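Local coordinates for putative HAD family hydrolase (Streptomyces avermitilis, PDB 3MMZ), which forms the HAD-phosphatase-type C-terminal domain of a larger protein that probably activates N-acylneuraminate with CTP, and binds calcium ions in the crystal, at residues 54-59 against 156-161; 46-51 against 76-81; 89-94 against 115-120; 36-41 against 66-71. One frame throughout, in Å; residues are numbered along the deposited sequence.

Contact 1. Residues 54-59 against 156-161; sequences SGLTML and SWILGP
Between Ser-54 and Leu-159, and between Leu-56 and Ile-158, no flat group takes part: the indole of Trp-157 is turned to another side, against Leu-6 and Pro-7, so the contact is aliphatic. Leu-159 brings one methyl, CD2, alongside the short serine side chain, 3.9 Å from Ser-54 CB, with the hydroxyl Ser-54 OG hardly farther from that CD2 at 4.0 Å. The hydroxyl lies between the backbone N and carbonyl carbon of its own residue (chi1 82°), and its hydrogen-bonding partner is Leu-51 O, in the last turn of helix 42-53. One step deeper, Leu-56 CD1 faces Ile-158 CG2 at a looser 4.3 Å. Leu-56 also rests on Leu-51 and Val-15, and Leu-159 reaches Ala-50. Residues 54-59 follow directly on helix 42-53, and 156-161 hold the end of helix 150-159. Gly-55, with positive phi, closes the first helix in a Schellman motif; Gly-160, also with positive phi, ends the second. No hydrogen bond crosses between the segments. What holds them is dispersion over a small area of 100 Å², and the serine hydroxyl can border a leucine methyl because its hydrogen bond is made to the helix before it.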
loop_
_atom_site.group_PDB
_atom_site.type_symbol
_atom_site.label_atom_id
_atom_site.label_comp_id
_atom_site.label_asym_id
_atom_site.label_seq_id
_atom_site.Cartn_x
_atom_site.Cartn_y
_atom_site.Cartn_z
ATOM N N SER D 54 9.548 22.209 -26.053
ATOM C CA SER D 54 10.724 22.920 -25.563
ATOM C C SER D 54 11.923 22.830 -26.529
ATOM O O SER D 54 12.969 23.440 -26.286
ATOM C CB SER D 54 11.104 22.434 -24.157
ATOM O OG SER D 54 11.855 21.230 -24.194
ATOM N N GLY D 55 11.776 22.071 -27.612
ATOM C CA GLY D 55 12.824 21.985 -28.636
ATOM C C GLY D 55 13.797 20.830 -28.465
ATOM O O GLY D 55 14.802 20.748 -29.173
ATOM N N LEU D 56 13.510 19.933 -27.524
ATOM C CA LEU D 56 14.342 18.754 -27.333
ATOM C C LEU D 56 14.099 17.755 -28.452
ATOM O O LEU D 56 12.959 17.557 -28.873
ATOM C CB LEU D 56 14.051 18.100 -25.983
ATOM C CG LEU D 56 14.600 18.818 -24.753
ATOM C CD1 LEU D 56 13.897 18.310 -23.507
ATOM C CD2 LEU D 56 16.107 18.615 -24.638
ATOM N N THR D 57 15.170 17.139 -28.940
ATOM C CA THR D 57 15.040 16.082 -29.937
ATOM C C THR D 57 14.593 14.777 -29.263
ATOM O O THR D 57 15.262 14.283 -28.353
ATOM C CB THR D 57 16.353 15.889 -30.723
ATOM O OG1 THR D 57 16.792 17.156 -31.236
ATOM C CG2 THR D 57 16.146 14.923 -31.877
HETATM N N MSE D 58 13.458 14.242 -29.712
HETATM C CA MSE D 58 12.809 13.090 -29.077
HETATM C C MSE D 58 12.976 11.821 -29.898
HETATM O O MSE D 58 13.177 11.880 -31.119
HETATM C CB MSE D 58 11.309 13.339 -28.890
HETATM C CG MSE D 58 10.927 14.726 -28.403
HETATM SE SE MSE D 58 11.435 15.029 -26.540
HETATM C CE MSE D 58 10.474 13.587 -25.644
ATOM N N LEU D 59 12.871 10.675 -29.226
ATOM C CA LEU D 59 12.969 9.379 -29.889
ATOM C C LEU D 59 12.489 8.269 -28.978
ATOM O O LEU D 59 12.850 8.234 -27.806
ATOM C CB LEU D 59 14.415 9.086 -30.302
ATOM C CG LEU D 59 14.662 7.791 -31.094
ATOM C CD1 LEU D 59 14.037 7.855 -32.479
ATOM C CD2 LEU D 59 16.143 7.466 -31.178
ATOM N N SER D 156 9.130 17.049 -15.434
ATOM C CA SER D 156 9.087 18.071 -14.374
ATOM C C SER D 156 10.470 18.413 -13.840
ATOM O O SER D 156 10.696 19.545 -13.412
ATOM C CB SER D 156 8.130 17.701 -13.223
ATOM O OG SER D 156 8.692 16.722 -12.360
ATOM N N TRP D 157 11.400 17.455 -13.878
ATOM C CA TRP D 157 12.803 17.757 -13.561
ATOM C C TRP D 157 13.360 18.784 -14.548
ATOM O O TRP D 157 14.018 19.748 -14.159
ATOM C CB TRP D 157 13.677 16.499 -13.643
ATOM C CG TRP D 157 13.359 15.421 -12.669
ATOM C CD1 TRP D 157 12.588 15.514 -11.538
ATOM C CD2 TRP D 157 13.852 14.082 -12.711
ATOM N NE1 TRP D 157 12.553 14.298 -10.891
ATOM C CE2 TRP D 157 13.314 13.401 -11.594
ATOM C CE3 TRP D 157 14.677 13.379 -13.607
ATOM C CZ2 TRP D 157 13.593 12.050 -11.330
ATOM C CZ3 TRP D 157 14.943 12.034 -13.351
ATOM C CH2 TRP D 157 14.409 11.391 -12.216
ATOM N N ILE D 158 13.102 18.555 -15.829
ATOM C CA ILE D 158 13.652 19.378 -16.897
ATOM C C ILE D 158 12.941 20.732 -16.988
ATOM O O ILE D 158 13.590 21.771 -17.152
ATOM C CB ILE D 158 13.586 18.634 -18.279
ATOM C CG1 ILE D 158 14.244 17.241 -18.209
ATOM C CG2 ILE D 158 14.179 19.488 -19.413
ATOM C CD1 ILE D 158 15.689 17.258 -17.749
ATOM N N LEU D 159 11.617 20.727 -16.870
ATOM C CA LEU D 159 10.815 21.928 -17.171
ATOM C C LEU D 159 10.199 22.619 -15.951
ATOM O O LEU D 159 9.654 23.723 -16.060
ATOM C CB LEU D 159 9.715 21.588 -18.182
ATOM C CG LEU D 159 10.198 21.005 -19.511
ATOM C CD1 LEU D 159 9.008 20.465 -20.310
ATOM C CD2 LEU D 159 11.005 22.023 -20.323
ATOM N N GLY D 160 10.292 21.975 -14.798
ATOM C CA GLY D 160 9.669 22.496 -13.586
ATOM C C GLY D 160 8.256 21.975 -13.390
ATOM O O GLY D 160 7.693 21.311 -14.272
ATOM N N PRO D 161 7.661 22.287 -12.228
ATOM C CA PRO D 161 6.361 21.738 -11.839
ATOM C C PRO D 161 5.210 22.075 -12.793
ATOM O O PRO D 161 4.262 21.299 -12.871
ATOM C CB PRO D 161 6.125 22.342 -10.444
ATOM C CG PRO D 161 7.482 22.704 -9.941
ATOM C CD PRO D 161 8.241 23.135 -11.168
#

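Contact 2. Residues 46-51 against 76-81; sequences LGIAAL and LKIPVL
Ile-48 is the residue through which helix 42-53 meets the C-terminal end of helix 68-76 and the link to strand 80-82, and it uses both of its branches. The end of the longer branch, Ile-48 CD1, abuts Leu-76 CD1 at 3.6 Å, while the short branch, Ile-48 CG2, lies 4.0 Å from Ile-78 CD1. In each pair the side chains cross at about a right angle, and the touching atoms are methyls. The division of labour follows from the first torsion (chi1 -69°), which sets CG1 beside the backbone N and sends CG2 to the other flank, beside the carbonyl carbon. Ile-78 answers with CG1 between its own backbone N and carbonyl carbon (chi1 62°). Between Leu-76 and Ile-78, Lys-77 leaves the helix with positive phi in a Schellman motif, its side chain in solvent, and both neighbours point toward the isoleucine. A second layer packs round the trio. Gln-23 and Ile-151 pack on Ile-48, and Met-58 and Ile-60 support Ile-78. All three contacting residues are buried. Strand 57-62, helix 68-76 and strand 80-82 make a beta-alpha-beta crossover between neighbouring parallel strands, and helix 42-53 lies beside that crossover, on the same face of the sheet, with helix 150-159 packed against it in turn.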
loop_
_atom_site.group_PDB
_atom_site.type_symbol
_atom_site.label_atom_id
_atom_site.label_comp_id
_atom_site.label_asym_id
_atom_site.label_seq_id
_atom_site.Cartn_x
_atom_site.Cartn_y
_atom_site.Cartn_z
ATOM N N LEU D 46 1.578 14.133 -21.791
ATOM C CA LEU D 46 1.651 15.577 -21.595
ATOM C C LEU D 46 3.088 16.000 -21.370
ATOM O O LEU D 46 3.508 17.040 -21.879
ATOM C CB LEU D 46 0.751 16.015 -20.424
ATOM C CG LEU D 46 0.627 17.518 -20.159
ATOM C CD1 LEU D 46 -0.275 18.195 -21.188
ATOM C CD2 LEU D 46 0.099 17.760 -18.746
ATOM N N GLY D 47 3.833 15.191 -20.614
ATOM C CA GLY D 47 5.258 15.426 -20.364
ATOM C C GLY D 47 6.073 15.385 -21.650
ATOM O O GLY D 47 6.897 16.255 -21.901
ATOM N N ILE D 48 5.854 14.351 -22.449
ATOM C CA ILE D 48 6.539 14.192 -23.733
ATOM C C ILE D 48 6.245 15.373 -24.670
ATOM O O ILE D 48 7.160 15.924 -25.296
ATOM C CB ILE D 48 6.165 12.830 -24.371
ATOM C CG1 ILE D 48 6.791 11.692 -23.551
ATOM C CG2 ILE D 48 6.586 12.764 -25.845
ATOM C CD1 ILE D 48 6.172 10.292 -23.765
ATOM N N ALA D 49 4.976 15.771 -24.761
ATOM C CA ALA D 49 4.612 16.906 -25.608
ATOM C C ALA D 49 5.270 18.196 -25.124
ATOM O O ALA D 49 5.716 19.019 -25.940
ATOM C CB ALA D 49 3.090 17.065 -25.699
ATOM N N ALA D 50 5.346 18.367 -23.802
ATOM C CA ALA D 50 5.996 19.537 -23.213
ATOM C C ALA D 50 7.494 19.562 -23.514
ATOM O O ALA D 50 8.033 20.614 -23.858
ATOM C CB ALA D 50 5.746 19.602 -21.706
ATOM N N LEU D 51 8.155 18.404 -23.400
ATOM C CA LEU D 51 9.575 18.290 -23.747
ATOM C C LEU D 51 9.815 18.592 -25.238
ATOM O O LEU D 51 10.723 19.351 -25.591
ATOM C CB LEU D 51 10.130 16.904 -23.352
ATOM C CG LEU D 51 10.170 16.608 -21.847
ATOM C CD1 LEU D 51 10.379 15.122 -21.568
ATOM C CD2 LEU D 51 11.255 17.445 -21.157
ATOM N N LEU D 76 2.034 10.564 -30.254
ATOM C CA LEU D 76 2.908 11.528 -29.589
ATOM C C LEU D 76 3.653 12.455 -30.568
ATOM O O LEU D 76 4.306 13.407 -30.140
ATOM C CB LEU D 76 3.923 10.796 -28.699
ATOM C CG LEU D 76 3.399 9.984 -27.509
ATOM C CD1 LEU D 76 4.549 9.230 -26.847
ATOM C CD2 LEU D 76 2.676 10.875 -26.512
ATOM N N LYS D 77 3.564 12.168 -31.867
ATOM C CA LYS D 77 4.294 12.933 -32.902
ATOM C C LYS D 77 5.820 12.911 -32.713
ATOM O O LYS D 77 6.499 13.930 -32.901
ATOM C CB LYS D 77 3.801 14.395 -32.982
ATOM C CG LYS D 77 2.324 14.589 -33.269
ATOM C CD LYS D 77 1.979 16.072 -33.158
ATOM C CE LYS D 77 0.676 16.419 -33.869
ATOM N NZ LYS D 77 -0.503 16.235 -32.979
ATOM N N ILE D 78 6.353 11.756 -32.322
ATOM C CA ILE D 78 7.803 11.590 -32.170
ATOM C C ILE D 78 8.299 10.354 -32.929
ATOM O O ILE D 78 7.560 9.372 -33.065
ATOM C CB ILE D 78 8.272 11.565 -30.672
ATOM C CG1 ILE D 78 7.665 10.389 -29.907
ATOM C CG2 ILE D 78 7.990 12.907 -29.977
ATOM C CD1 ILE D 78 8.220 10.242 -28.486
ATOM N N PRO D 79 9.547 10.405 -33.442
ATOM C CA PRO D 79 10.032 9.292 -34.254
ATOM C C PRO D 79 10.259 8.015 -33.445
ATOM O O PRO D 79 10.468 8.065 -32.229
ATOM C CB PRO D 79 11.365 9.806 -34.828
ATOM C CG PRO D 79 11.393 11.270 -34.559
ATOM C CD PRO D 79 10.531 11.501 -33.364
ATOM N N VAL D 80 10.178 6.889 -34.138
ATOM C CA VAL D 80 10.486 5.600 -33.565
ATOM C C VAL D 80 11.690 4.975 -34.278
ATOM O O VAL D 80 11.882 5.154 -35.482
ATOM C CB VAL D 80 9.240 4.658 -33.586
ATOM C CG1 VAL D 80 8.843 4.271 -35.017
ATOM C CG2 VAL D 80 9.480 3.421 -32.730
ATOM N N LEU D 81 12.508 4.272 -33.504
ATOM C CA LEU D 81 13.575 3.443 -34.026
ATOM C C LEU D 81 13.381 2.104 -33.321
ATOM O O LEU D 81 13.813 1.927 -32.186
ATOM C CB LEU D 81 14.929 4.086 -33.696
ATOM C CG LEU D 81 16.259 3.686 -34.342
ATOM C CD1 LEU D 81 16.262 3.873 -35.858
ATOM C CD2 LEU D 81 17.390 4.489 -33.697
#

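Contact 3. Residues 89-94 against 115-120; sequences LALKQW and LPCFAL
Leu-91 and Cys-117 form the tight, buried half of this helix-helix contact; Lys-92 and Leu-120 form the half that borders solvent. On the inner side a single methyl does the work. Leu-91 CD2 sits 3.7 Å from Cys-117 SG and 3.8 Å from Cys-117 CB, lying against the whole of the short cysteine side chain. With its CG anti to the backbone N (chi1 177°), the leucine reaches out from helix 87-98 to the facing helix, whose cysteine holds SG beside its own backbone N. Both residues also rest on Leu-61 of the sheet below, and Leu-91 touches Val-121 as well.

The outer side is looser and broader. Leu-120 has more of its surface buried here than any other residue of the pair of segments, and it spreads its two methyls under the lysine stem: CD1 lies 4.0 Å from Lys-92 CG, and CD2 is 4.1 Å from Lys-92 CD. The two side chains cross at about a right angle. Leu-120 holds a chi1 of -141°, away from any staggered position. The lysine gives only its methylenes; the chain leads away from the other helix and bends at its last torsion, with NZ in a long, weak ion pair with Glu-96. No hydrogen bond links the helices, which come within 7.2 Å between the CA atoms of Lys-92 and Leu-120. The two helices lie side by side on one face of the parallel sheet, in one of the two helical layers that flank the sheet in the Rossmann-like core of HAD-type phosphatases.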
loop_
_atom_site.group_PDB
_atom_site.type_symbol
_atom_site.label_atom_id
_atom_site.label_comp_id
_atom_site.label_asym_id
_atom_site.label_seq_id
_atom_site.Cartn_x
_atom_site.Cartn_y
_atom_site.Cartn_z
ATOM N N LEU D 89 23.904 0.358 -30.519
ATOM C CA LEU D 89 24.503 0.748 -31.810
ATOM C C LEU D 89 23.586 1.659 -32.612
ATOM O O LEU D 89 24.037 2.639 -33.219
ATOM C CB LEU D 89 24.846 -0.483 -32.642
ATOM C CG LEU D 89 25.872 -1.434 -32.030
ATOM C CD1 LEU D 89 26.059 -2.636 -32.937
ATOM C CD2 LEU D 89 27.186 -0.699 -31.806
ATOM N N ALA D 90 22.294 1.333 -32.599
ATOM C CA ALA D 90 21.294 2.146 -33.267
ATOM C C ALA D 90 21.284 3.549 -32.664
ATOM O O ALA D 90 21.198 4.546 -33.386
ATOM C CB ALA D 90 19.923 1.497 -33.161
ATOM N N LEU D 91 21.407 3.610 -31.340
ATOM C CA LEU D 91 21.438 4.866 -30.604
ATOM C C LEU D 91 22.709 5.672 -30.868
ATOM O O LEU D 91 22.638 6.890 -31.075
ATOM C CB LEU D 91 21.262 4.604 -29.100
ATOM C CG LEU D 91 21.319 5.763 -28.098
ATOM C CD1 LEU D 91 20.410 6.917 -28.493
ATOM C CD2 LEU D 91 20.943 5.232 -26.711
ATOM N N LYS D 92 23.862 5.007 -30.859
ATOM C CA LYS D 92 25.132 5.689 -31.129
ATOM C C LYS D 92 25.117 6.343 -32.513
ATOM O O LYS D 92 25.497 7.503 -32.657
ATOM C CB LYS D 92 26.319 4.730 -30.992
ATOM C CG LYS D 92 27.681 5.404 -31.095
ATOM C CD LYS D 92 28.780 4.494 -30.572
ATOM C CE LYS D 92 30.163 5.094 -30.773
ATOM N NZ LYS D 92 30.615 4.962 -32.181
ATOM N N GLN D 93 24.659 5.592 -33.512
ATOM C CA GLN D 93 24.535 6.074 -34.889
ATOM C C GLN D 93 23.540 7.241 -35.002
ATOM O O GLN D 93 23.818 8.241 -35.669
ATOM C CB GLN D 93 24.123 4.915 -35.811
ATOM C CG GLN D 93 24.169 5.241 -37.311
ATOM C CD GLN D 93 23.407 4.233 -38.168
ATOM O OE1 GLN D 93 24.007 3.423 -38.882
ATOM N NE2 GLN D 93 22.083 4.275 -38.093
ATOM N N TRP D 94 22.391 7.115 -34.345
ATOM C CA TRP D 94 21.372 8.167 -34.360
ATOM C C TRP D 94 21.920 9.479 -33.789
ATOM O O TRP D 94 21.755 10.541 -34.402
ATOM C CB TRP D 94 20.126 7.704 -33.599
ATOM C CG TRP D 94 19.002 8.688 -33.600
ATOM C CD1 TRP D 94 18.038 8.828 -34.556
ATOM C CD2 TRP D 94 18.711 9.659 -32.590
ATOM N NE1 TRP D 94 17.168 9.833 -34.208
ATOM C CE2 TRP D 94 17.557 10.360 -33.005
ATOM C CE3 TRP D 94 19.314 10.010 -31.374
ATOM C CZ2 TRP D 94 16.989 11.389 -32.247
ATOM C CZ3 TRP D 94 18.745 11.037 -30.614
ATOM C CH2 TRP D 94 17.594 11.712 -31.057
ATOM N N LEU D 115 21.269 -1.548 -20.402
ATOM C CA LEU D 115 22.559 -1.193 -19.807
ATOM C C LEU D 115 23.588 -0.701 -20.830
ATOM O O LEU D 115 24.301 0.252 -20.551
ATOM C CB LEU D 115 23.122 -2.327 -18.932
ATOM C CG LEU D 115 22.289 -2.616 -17.667
ATOM C CD1 LEU D 115 22.789 -3.912 -17.024
ATOM C CD2 LEU D 115 22.357 -1.448 -16.689
ATOM N N PRO D 116 23.656 -1.331 -22.021
ATOM C CA PRO D 116 24.578 -0.778 -23.029
ATOM C C PRO D 116 24.203 0.644 -23.504
ATOM O O PRO D 116 25.098 1.440 -23.812
ATOM C CB PRO D 116 24.508 -1.801 -24.180
ATOM C CG PRO D 116 24.100 -3.080 -23.519
ATOM C CD PRO D 116 23.125 -2.645 -22.428
ATOM N N CYS D 117 22.912 0.968 -23.565
ATOM C CA CYS D 117 22.499 2.344 -23.877
ATOM C C CYS D 117 22.887 3.297 -22.749
ATOM O O CYS D 117 23.362 4.401 -23.010
ATOM C CB CYS D 117 20.993 2.445 -24.135
ATOM S SG CYS D 117 20.501 1.695 -25.691
ATOM N N PHE D 118 22.686 2.847 -21.508
ATOM C CA PHE D 118 23.062 3.600 -20.309
ATOM C C PHE D 118 24.542 4.000 -20.386
ATOM O O PHE D 118 24.880 5.151 -20.137
ATOM C CB PHE D 118 22.813 2.756 -19.038
ATOM C CG PHE D 118 21.432 2.896 -18.439
ATOM C CD1 PHE D 118 20.331 3.250 -19.212
ATOM C CD2 PHE D 118 21.241 2.652 -17.072
ATOM C CE1 PHE D 118 19.057 3.382 -18.629
ATOM C CE2 PHE D 118 19.986 2.767 -16.484
ATOM C CZ PHE D 118 18.889 3.142 -17.257
ATOM N N ALA D 119 25.406 3.048 -20.748
ATOM C CA ALA D 119 26.857 3.290 -20.862
ATOM C C ALA D 119 27.216 4.310 -21.948
ATOM O O ALA D 119 28.217 5.024 -21.828
ATOM C CB ALA D 119 27.623 1.976 -21.097
ATOM N N LEU D 120 26.410 4.352 -23.003
ATOM C CA LEU D 120 26.613 5.260 -24.134
ATOM C C LEU D 120 26.327 6.734 -23.802
ATOM O O LEU D 120 27.009 7.625 -24.306
ATOM C CB LEU D 120 25.709 4.837 -25.297
ATOM C CG LEU D 120 26.084 4.841 -26.785
ATOM C CD1 LEU D 120 26.989 6.001 -27.225
ATOM C CD2 LEU D 120 26.727 3.515 -27.144
#

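Contact 4. Residues 36-41 against 66-71; sequences EFVSVH and NPVVAA
Val-68, Glu-36 and Val-38 carry most of the buried surface, with Val-68, in the first turn of helix 68-76, set against the other two. Its two methyls divide the task. Val-68 CG1 meets Val-38 CG2 at 3.5 Å, the two valines sliding past each other in opposite directions, while Val-68 CG2 lies 4.0 Å from the backbone oxygen Glu-36 O. Val-68 CG1 stands anti to its own backbone N (chi1 -177°), a setting that carries this methyl to the strand. Val-38 in turn packs on Phe-19 and on Asp-20, one of the calcium ligands, so Val-38 backs a metal ligand, although a bound calcium itself is about 11 Å from its side chain.

Strands 27-31 and 36-41 make the beta-hairpin that follows the first sheet strand and its DxD motif, consistent with the flap of KdsC-type HAD phosphatases. Residues 38 to 41 continue its sheet across an interface, pairing antiparallel with a strand of a second subunit.

Glu-36 takes the exposed end. Its chain runs extended beyond CG toward Asn-66, bringing Glu-36 OE1 to 3.6 Å from Asn-66 ND2. That is too far for a hydrogen bond, and the carboxylate and amide planes are turned 60° apart, so the pair is a polar neighbourhood and no more. The other oxygen, OE2, has the stronger tie, a salt bridge to Lys-75 of a fifth subunit. On the strand side the glutamate stem rests on Val-28 and Ile-30 of the partner strand in the hairpin.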
loop_
_atom_site.group_PDB
_atom_site.type_symbol
_atom_site.label_atom_id
_atom_site.label_comp_id
_atom_site.label_asym_id
_atom_site.label_seq_id
_atom_site.Cartn_x
_atom_site.Cartn_y
_atom_site.Cartn_z
ATOM N N GLU D 36 -2.431 -8.122 -29.047
ATOM C CA GLU D 36 -1.764 -7.526 -27.894
ATOM C C GLU D 36 -2.160 -6.057 -27.705
ATOM O O GLU D 36 -2.297 -5.309 -28.682
ATOM C CB GLU D 36 -0.245 -7.643 -28.047
ATOM C CG GLU D 36 0.267 -9.085 -28.075
ATOM C CD GLU D 36 1.782 -9.195 -28.223
ATOM O OE1 GLU D 36 2.505 -8.201 -27.987
ATOM O OE2 GLU D 36 2.257 -10.303 -28.559
ATOM N N PHE D 37 -2.380 -5.678 -26.448
ATOM C CA PHE D 37 -2.668 -4.299 -26.069
ATOM C C PHE D 37 -1.704 -3.936 -24.938
ATOM O O PHE D 37 -1.273 -4.815 -24.187
ATOM C CB PHE D 37 -4.116 -4.149 -25.584
ATOM C CG PHE D 37 -5.147 -4.763 -26.509
ATOM C CD1 PHE D 37 -5.306 -6.147 -26.589
ATOM C CD2 PHE D 37 -5.961 -3.955 -27.289
ATOM C CE1 PHE D 37 -6.258 -6.723 -27.454
ATOM C CE2 PHE D 37 -6.930 -4.515 -28.153
ATOM C CZ PHE D 37 -7.070 -5.898 -28.236
ATOM N N VAL D 38 -1.338 -2.662 -24.829
ATOM C CA VAL D 38 -0.539 -2.200 -23.684
ATOM C C VAL D 38 -1.150 -0.931 -23.091
ATOM O O VAL D 38 -1.872 -0.212 -23.781
ATOM C CB VAL D 38 0.961 -1.957 -24.042
ATOM C CG1 VAL D 38 1.622 -3.246 -24.567
ATOM C CG2 VAL D 38 1.103 -0.820 -25.064
ATOM N N SER D 39 -0.881 -0.671 -21.812
ATOM C CA SER D 39 -1.373 0.560 -21.187
ATOM C C SER D 39 -0.268 1.593 -21.116
ATOM O O SER D 39 0.829 1.323 -20.611
ATOM C CB SER D 39 -1.966 0.296 -19.790
ATOM O OG SER D 39 -3.080 -0.574 -19.893
ATOM N N VAL D 40 -0.559 2.775 -21.641
ATOM C CA VAL D 40 0.330 3.917 -21.531
ATOM C C VAL D 40 -0.334 4.945 -20.597
ATOM O O VAL D 40 -1.421 4.689 -20.068
ATOM C CB VAL D 40 0.698 4.513 -22.922
ATOM C CG1 VAL D 40 1.569 3.515 -23.717
ATOM C CG2 VAL D 40 -0.560 4.922 -23.717
ATOM N N HIS D 41 0.303 6.095 -20.403
ATOM C CA HIS D 41 -0.151 7.058 -19.387
ATOM C C HIS D 41 -0.282 8.462 -19.981
ATOM O O HIS D 41 0.624 8.928 -20.665
ATOM C CB HIS D 41 0.859 7.035 -18.231
ATOM C CG HIS D 41 0.390 7.700 -16.976
ATOM N ND1 HIS D 41 0.542 9.052 -16.748
ATOM C CD2 HIS D 41 -0.187 7.192 -15.860
ATOM C CE1 HIS D 41 0.059 9.353 -15.555
ATOM N NE2 HIS D 41 -0.391 8.243 -14.996
ATOM N N ASN D 66 6.676 -5.565 -32.417
ATOM C CA ASN D 66 5.310 -5.183 -32.036
ATOM C C ASN D 66 4.965 -3.743 -32.442
ATOM O O ASN D 66 5.581 -2.796 -31.955
ATOM C CB ASN D 66 5.090 -5.403 -30.531
ATOM C CG ASN D 66 3.640 -5.165 -30.090
ATOM O OD1 ASN D 66 2.695 -5.302 -30.874
ATOM N ND2 ASN D 66 3.467 -4.822 -28.813
ATOM N N PRO D 67 3.981 -3.579 -33.345
ATOM C CA PRO D 67 3.701 -2.267 -33.922
ATOM C C PRO D 67 3.036 -1.279 -32.959
ATOM O O PRO D 67 2.895 -0.104 -33.303
ATOM C CB PRO D 67 2.751 -2.587 -35.087
ATOM C CG PRO D 67 2.875 -4.057 -35.313
ATOM C CD PRO D 67 3.159 -4.629 -33.971
ATOM N N VAL D 68 2.639 -1.744 -31.772
ATOM C CA VAL D 68 1.987 -0.874 -30.791
ATOM C C VAL D 68 2.880 0.326 -30.453
ATOM O O VAL D 68 2.384 1.440 -30.257
ATOM C CB VAL D 68 1.576 -1.624 -29.493
ATOM C CG1 VAL D 68 0.839 -0.683 -28.567
ATOM C CG2 VAL D 68 0.678 -2.816 -29.810
ATOM N N VAL D 69 4.193 0.100 -30.403
ATOM C CA VAL D 69 5.144 1.174 -30.103
ATOM C C VAL D 69 5.055 2.320 -31.126
ATOM O O VAL D 69 5.060 3.494 -30.758
ATOM C CB VAL D 69 6.610 0.649 -29.948
ATOM C CG1 VAL D 69 7.147 0.098 -31.249
ATOM C CG2 VAL D 69 7.524 1.737 -29.424
ATOM N N ALA D 70 4.968 1.966 -32.410
ATOM C CA ALA D 70 4.863 2.960 -33.464
ATOM C C ALA D 70 3.544 3.716 -33.380
ATOM O O ALA D 70 3.489 4.906 -33.686
ATOM C CB ALA D 70 5.005 2.308 -34.816
ATOM N N ALA D 71 2.488 3.009 -32.983
ATOM C CA ALA D 71 1.170 3.605 -32.822
ATOM C C ALA D 71 1.211 4.672 -31.730
ATOM O O ALA D 71 0.637 5.743 -31.891
ATOM C CB ALA D 71 0.131 2.528 -32.495
#

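The parallel sheet divides the contacts. Contacts 1 and 2, with centres 10 Å apart, share the face under helix 42-53, where Met-58 CB packs on Ile-78 CG2 at 3.5 Å; contact 3 lies over the other face and meets contact 1 through Trp-94, set against Thr-57 and Leu-59. Contact 4 joins the hairpin to helix 68-76, its centre 14 Å from that of contact 2 and 23 Å from that of contact 3. Asp-18, Asp-20 and Asn-110 hold a calcium ion, as at the HAD active site at the strand ends. A bound calcium is about 10 Å from the side chain of Cys-117 and 14 Å from that of Ile-48. Contact 1 lies away from the metal sites.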